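Local coordinates for protein polyhedrin (Simulium ubiquitum cypovirus, PDB 5A9A) that packs into the crystalline polyhedra that form the occlusion bodies of this insect cypovirus, and binds uridine triphosphate, at residues A[31-36]-A[53-58]; A[111-116]-A[176-181]. One frame throughout, in Å; residues are numbered along the deposited sequence.

Contact 1: A[31-36]-A[53-58]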
loop_
_atom_site.group_PDB
_atom_site.type_symbol
_atom_site.label_atom_id
_atom_site.label_comp_id
_atom_site.label_asym_id
_atom_site.label_seq_id
_atom_site.Cartn_x
_atom_site.Cartn_y
_atom_site.Cartn_z
ATOM N N ASP A 31 17.793 4.785 -10.896
ATOM C CA ASP A 31 16.364 4.914 -11.193
ATOM C C ASP A 31 15.911 4.032 -12.359
ATOM O O ASP A 31 14.807 4.195 -12.882
ATOM C CB ASP A 31 15.968 6.372 -11.434
ATOM C CG ASP A 31 15.499 7.063 -10.162
ATOM O OD1 ASP A 31 15.709 6.496 -9.070
ATOM O OD2 ASP A 31 14.925 8.168 -10.246
ATOM N N ALA A 32 16.761 3.093 -12.762
ATOM C CA ALA A 32 16.330 2.038 -13.669
ATOM C C ALA A 32 15.381 1.124 -12.902
ATOM O O ALA A 32 15.448 1.038 -11.678
ATOM C CB ALA A 32 17.517 1.256 -14.193
ATOM N N ILE A 33 14.496 0.447 -13.622
ATOM C CA ILE A 33 13.518 -0.428 -12.988
ATOM C C ILE A 33 14.136 -1.747 -12.536
ATOM O O ILE A 33 15.000 -2.307 -13.209
ATOM C CB ILE A 33 12.342 -0.728 -13.944
ATOM C CG1 ILE A 33 11.423 0.493 -14.057
ATOM C CG2 ILE A 33 11.553 -1.940 -13.467
ATOM C CD1 ILE A 33 10.722 0.857 -12.763
ATOM N N LYS A 34 13.687 -2.226 -11.380
ATOM C CA LYS A 34 13.994 -3.577 -10.924
ATOM C C LYS A 34 12.715 -4.388 -11.036
ATOM O O LYS A 34 11.624 -3.839 -10.879
ATOM C CB LYS A 34 14.489 -3.572 -9.474
ATOM C CG LYS A 34 15.897 -3.009 -9.287
ATOM C CD LYS A 34 15.917 -1.495 -9.428
ATOM C CE LYS A 34 17.336 -0.952 -9.462
ATOM N NZ LYS A 34 17.352 0.498 -9.796
ATOM N N ARG A 35 12.836 -5.684 -11.308
ATOM C CA ARG A 35 11.658 -6.514 -11.541
ATOM C C ARG A 35 11.743 -7.861 -10.824
ATOM O O ARG A 35 12.719 -8.601 -10.964
ATOM C CB ARG A 35 11.442 -6.713 -13.045
ATOM C CG ARG A 35 10.071 -7.270 -13.407
ATOM C CD ARG A 35 9.730 -7.015 -14.869
ATOM N NE ARG A 35 8.365 -7.428 -15.191
ATOM C CZ ARG A 35 7.871 -7.499 -16.424
ATOM N NH1 ARG A 35 8.630 -7.195 -17.471
ATOM N NH2 ARG A 35 6.616 -7.885 -16.615
ATOM N N VAL A 36 10.708 -8.162 -10.047
ATOM C CA VAL A 36 10.653 -9.387 -9.262
ATOM C C VAL A 36 9.371 -10.150 -9.569
ATOM O O VAL A 36 8.278 -9.575 -9.573
ATOM C CB VAL A 36 10.684 -9.080 -7.748
ATOM C CG1 VAL A 36 10.283 -10.308 -6.936
ATOM C CG2 VAL A 36 12.058 -8.585 -7.332
ATOM N N ASN A 53 7.427 -4.349 -9.977
ATOM C CA ASN A 53 8.506 -3.490 -10.454
ATOM C C ASN A 53 8.595 -2.193 -9.651
ATOM O O ASN A 53 7.588 -1.680 -9.160
ATOM C CB ASN A 53 8.374 -3.202 -11.959
ATOM C CG ASN A 53 7.417 -2.058 -12.266
ATOM O OD1 ASN A 53 7.677 -0.904 -11.924
ATOM N ND2 ASN A 53 6.320 -2.371 -12.939
ATOM N N ALA A 54 9.814 -1.685 -9.503
ATOM C CA ALA A 54 10.049 -0.426 -8.803
ATOM C C ALA A 54 11.464 0.062 -9.099
ATOM O O ALA A 54 12.342 -0.734 -9.431
ATOM C CB ALA A 54 9.849 -0.594 -7.310
ATOM N N PRO A 55 11.684 1.380 -9.003
ATOM C CA PRO A 55 13.000 1.946 -9.315
ATOM C C PRO A 55 13.943 2.080 -8.116
ATOM O O PRO A 55 15.149 2.217 -8.333
ATOM C CB PRO A 55 12.651 3.324 -9.877
ATOM C CG PRO A 55 11.408 3.709 -9.152
ATOM C CD PRO A 55 10.659 2.427 -8.848
ATOM N N GLU A 56 13.427 2.043 -6.888
ATOM C CA GLU A 56 14.288 2.164 -5.710
ATOM C C GLU A 56 14.402 0.842 -4.944
ATOM O O GLU A 56 15.501 0.353 -4.695
ATOM C CB GLU A 56 13.790 3.269 -4.773
ATOM C CG GLU A 56 13.316 4.529 -5.478
ATOM C CD GLU A 56 14.335 5.077 -6.460
ATOM O OE1 GLU A 56 15.545 4.811 -6.289
ATOM O OE2 GLU A 56 13.921 5.774 -7.408
ATOM N N PHE A 57 13.265 0.272 -4.562
ATOM C CA PHE A 57 13.261 -1.028 -3.891
ATOM C C PHE A 57 11.903 -1.704 -3.984
ATOM O O PHE A 57 10.868 -1.046 -3.916
ATOM C CB PHE A 57 13.680 -0.894 -2.419
ATOM C CG PHE A 57 12.819 0.040 -1.619
ATOM C CD1 PHE A 57 11.682 -0.422 -0.974
ATOM C CD2 PHE A 57 13.158 1.377 -1.494
ATOM C CE1 PHE A 57 10.889 0.439 -0.231
ATOM C CE2 PHE A 57 12.374 2.242 -0.751
ATOM C CZ PHE A 57 11.238 1.774 -0.119
ATOM N N ILE A 58 11.920 -3.024 -4.151
ATOM C CA ILE A 58 10.697 -3.814 -4.121
ATOM C C ILE A 58 10.594 -4.552 -2.799
ATOM O O ILE A 58 11.277 -5.553 -2.582
ATOM C CB ILE A 58 10.653 -4.864 -5.245
ATOM C CG1 ILE A 58 10.672 -4.189 -6.616
ATOM C CG2 ILE A 58 9.404 -5.727 -5.105
ATOM C CD1 ILE A 58 10.863 -5.159 -7.763
HETATM O O HOH W 1 17.686 3.374 -8.503
#
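The carboxylates of Asp31 and Glu56 approach by their oxygens, with planes 59° apart. Asp31 OD1 is only 2.5 Å from Glu56 OE2, which suggests that one of the acids may hold a proton; Arg185 forms a salt bridge with Asp31 OD1. The second flat group, the Asn53 amide, turns OD1 to the methyl Ile33 CD1 at 3.6 Å, while its ND2 bonds to Cys128 O of the second subunit. Between these groups lies the open end of a beta hairpin, strands 34-41 and 47-54, in the protein's six-stranded antiparallel sheet. Lys34 and Ala54 form a hydrogen-bonded pair: Lys34 N gives its proton to Ala54 O at 2.8 Å, and Ala54 N returns one to Lys34 O at 3.1 Å. Arg35 and Asn53 follow as a non-hydrogen-bonded pair on the opposite face, with Arg35 in salt bridges to Asp51 and to Asp127 of the second subunit. Pro55, lacking an N-H, suits the point where the strand gives way to the turn toward 57-62. There the long side chain of Lys34 takes over from backbone pairing. A bend at chi2 (74°) swings CD toward the Ala54 and Pro55 carbonyls, and the terminal ammonium ties two loops together: Lys34 NZ bonds to Ala32 O at 2.7 Å and, from above the carbonyl plane, to Pro55 O at 3.2 Å. Beyond the turn the contact becomes apolar. The side chains of Val36 and Ile58 run antiparallel past one another, with Val36 CG2 3.7 Å from Ile58 CD1.

Contact 2: A[111-116]-A[176-181]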
loop_
_atom_site.group_PDB
_atom_site.type_symbol
_atom_site.label_atom_id
_atom_site.label_comp_id
_atom_site.label_asym_id
_atom_site.label_seq_id
_atom_site.Cartn_x
_atom_site.Cartn_y
_atom_site.Cartn_z
ATOM N N ASN A 111 15.351 -9.627 -10.390
ATOM C CA ASN A 111 16.137 -9.145 -11.519
ATOM C C ASN A 111 16.414 -7.650 -11.465
ATOM O O ASN A 111 15.533 -6.855 -11.133
ATOM C CB ASN A 111 15.418 -9.471 -12.825
ATOM C CG ASN A 111 15.011 -10.924 -12.912
ATOM O OD1 ASN A 111 15.718 -11.744 -13.497
ATOM N ND2 ASN A 111 13.864 -11.255 -12.325
ATOM N N GLY A 112 17.645 -7.279 -11.802
ATOM C CA GLY A 112 18.032 -5.884 -11.873
ATOM C C GLY A 112 19.247 -5.560 -11.025
ATOM O O GLY A 112 19.904 -6.446 -10.474
ATOM N N ASN A 113 19.534 -4.267 -10.927
ATOM C CA ASN A 113 20.662 -3.766 -10.161
ATOM C C ASN A 113 20.343 -3.795 -8.669
ATOM O O ASN A 113 20.058 -2.760 -8.064
ATOM C CB ASN A 113 20.973 -2.339 -10.613
ATOM C CG ASN A 113 22.203 -1.770 -9.957
ATOM O OD1 ASN A 113 23.119 -2.503 -9.578
ATOM N ND2 ASN A 113 22.241 -0.448 -9.826
ATOM N N ILE A 114 20.393 -4.991 -8.089
ATOM C CA ILE A 114 19.943 -5.215 -6.720
ATOM C C ILE A 114 21.109 -5.416 -5.753
ATOM O O ILE A 114 22.069 -6.129 -6.056
ATOM C CB ILE A 114 19.015 -6.449 -6.661
ATOM C CG1 ILE A 114 17.723 -6.159 -7.431
ATOM C CG2 ILE A 114 18.709 -6.831 -5.219
ATOM C CD1 ILE A 114 16.884 -7.384 -7.722
ATOM N N CYS A 115 21.022 -4.776 -4.590
ATOM C CA CYS A 115 22.023 -4.950 -3.543
ATOM C C CYS A 115 21.776 -6.278 -2.841
ATOM O O CYS A 115 21.055 -6.343 -1.843
ATOM C CB CYS A 115 21.954 -3.805 -2.532
ATOM S SG CYS A 115 23.236 -3.873 -1.255
ATOM N N TRP A 116 22.382 -7.336 -3.370
ATOM C CA TRP A 116 22.101 -8.689 -2.915
ATOM C C TRP A 116 22.421 -8.870 -1.438
ATOM O O TRP A 116 21.770 -9.651 -0.746
ATOM C CB TRP A 116 22.877 -9.688 -3.775
ATOM C CG TRP A 116 22.471 -9.612 -5.208
ATOM C CD1 TRP A 116 23.210 -9.134 -6.251
ATOM C CD2 TRP A 116 21.206 -9.999 -5.753
ATOM N NE1 TRP A 116 22.482 -9.209 -7.415
ATOM C CE2 TRP A 116 21.248 -9.736 -7.135
ATOM C CE3 TRP A 116 20.041 -10.547 -5.203
ATOM C CZ2 TRP A 116 20.172 -10.011 -7.983
ATOM C CZ3 TRP A 116 18.970 -10.811 -6.041
ATOM C CH2 TRP A 116 19.044 -10.546 -7.418
ATOM N N PRO A 176 16.282 -4.302 -2.517
ATOM C CA PRO A 176 16.680 -2.900 -2.676
ATOM C C PRO A 176 17.723 -2.678 -3.771
ATOM O O PRO A 176 18.549 -3.553 -4.031
ATOM C CB PRO A 176 17.266 -2.565 -1.306
ATOM C CG PRO A 176 17.894 -3.856 -0.862
ATOM C CD PRO A 176 17.090 -4.982 -1.491
ATOM N N SER A 177 17.679 -1.505 -4.397
ATOM C CA SER A 177 18.624 -1.156 -5.455
ATOM C C SER A 177 20.032 -0.971 -4.905
ATOM O O SER A 177 20.211 -0.615 -3.738
ATOM C CB SER A 177 18.203 0.149 -6.141
ATOM O OG SER A 177 16.821 0.168 -6.449
ATOM N N ARG A 178 21.030 -1.215 -5.750
ATOM C CA ARG A 178 22.387 -0.769 -5.472
ATOM C C ARG A 178 22.444 0.733 -5.702
ATOM O O ARG A 178 21.705 1.267 -6.532
ATOM C CB ARG A 178 23.394 -1.427 -6.415
ATOM C CG ARG A 178 23.737 -2.874 -6.126
ATOM C CD ARG A 178 24.969 -3.259 -6.934
ATOM N NE ARG A 178 25.241 -4.693 -6.941
ATOM C CZ ARG A 178 24.767 -5.545 -7.848
ATOM N NH1 ARG A 178 23.976 -5.117 -8.822
ATOM N NH2 ARG A 178 25.086 -6.830 -7.776
ATOM N N MET A 179 23.324 1.410 -4.973
ATOM C CA MET A 179 23.592 2.818 -5.227
ATOM C C MET A 179 24.665 2.953 -6.294
ATOM O O MET A 179 25.302 1.970 -6.677
ATOM C CB MET A 179 24.057 3.512 -3.948
ATOM C CG MET A 179 22.978 3.623 -2.889
ATOM S SD MET A 179 21.542 4.528 -3.494
ATOM C CE MET A 179 20.360 4.184 -2.197
ATOM N N SER A 180 24.857 4.177 -6.776
ATOM C CA SER A 180 25.951 4.476 -7.684
ATOM C C SER A 180 27.211 4.669 -6.857
ATOM O O SER A 180 27.387 5.709 -6.223
ATOM C CB SER A 180 25.639 5.739 -8.488
ATOM O OG SER A 180 26.675 6.026 -9.406
ATOM N N GLY A 181 28.077 3.661 -6.852
ATOM C CA GLY A 181 29.267 3.687 -6.022
ATOM C C GLY A 181 28.912 3.954 -4.572
ATOM O O GLY A 181 28.050 3.284 -4.001
HETATM O O HOH W 2 22.477 -7.613 -9.972
HETATM O O HOH W 3 24.850 0.822 -9.124
#
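Asn113 sends CG anti to its backbone N (chi1 -175°), whereas Arg178 keeps CG beside its own N and then runs extended to NE, which carries its CB, CG and CD past Asn113 OD1. The amide and guanidinium planes are 28° apart. Arg178 NH1 donates to Asn113 OD1 at 2.9 Å, and the bond lies in the plane of both groups. The same guanidinium is a lid on the backbone: Ile114 O stands 3.3 Å above its plane, over the centre of one face, where a positive group should be favoured. That carbonyl oxygen also lies against a face of the Trp116 indole, toward the rim. Trp116 and Arg178 planes stand 77° apart, and Arg178 NH2 comes to 3.3 Å from Trp116 CD1 at the edge of the ring. A water completes the cluster, accepting from Trp116 NE1 and Arg178 NH1 and donating to Gly112 O. Arginine suits this place because one flat group can donate in its plane to an amide oxygen, and also to a water, while its face takes the oxygen of Ile114.

Beneath the side chains the backbones join at a single bridge, Ile114 with Ser177. Arg178 N bonds to Asn113 O at 2.9 Å, and Cys115 N to Pro176 O at 2.8 Å. Asn113 and Cys115 each centre an inverse gamma turn, which kinks 111-116 on either side of Ile114. At Gly112 the backbone angles would press a side chain against the carbonyl of Asn111.

In the fold, this is a loop-to-loop clasp. The segment 111-116 leaves strand 105-111 of the six-stranded sheet, and 176-181 leaves strand 170-176 of the four-stranded one; Trp116 adds a cation-pi contact with Arg158 of strand 157-163, while Lys34 of strand 34-41 packs on Asn113, Ile114 and Ser177.

How the contacts relate
From the N terminus, the chain passes helix 11-25, enters 31-36, runs out and back through the hairpin of strands 34-41 and 47-54, and contact 1 closes that short loop at 53-58. Contact 2 opens only later, at 111-116, and closes a much longer excursion at 176-181. The two loops are therefore in series, neither nesting nor crossing. In space their centres are about 9 Å apart and they touch. Arg35 O lies 2.9 Å from Asn111 N, probably a hydrogen bond that carries the six-stranded sheet from 34-41 to 105-111. A backbone hydrogen bond also links Glu56 with Ser177. Together the two contacts join this sheet to strands 57-62 and 170-176 of the four-stranded sheet.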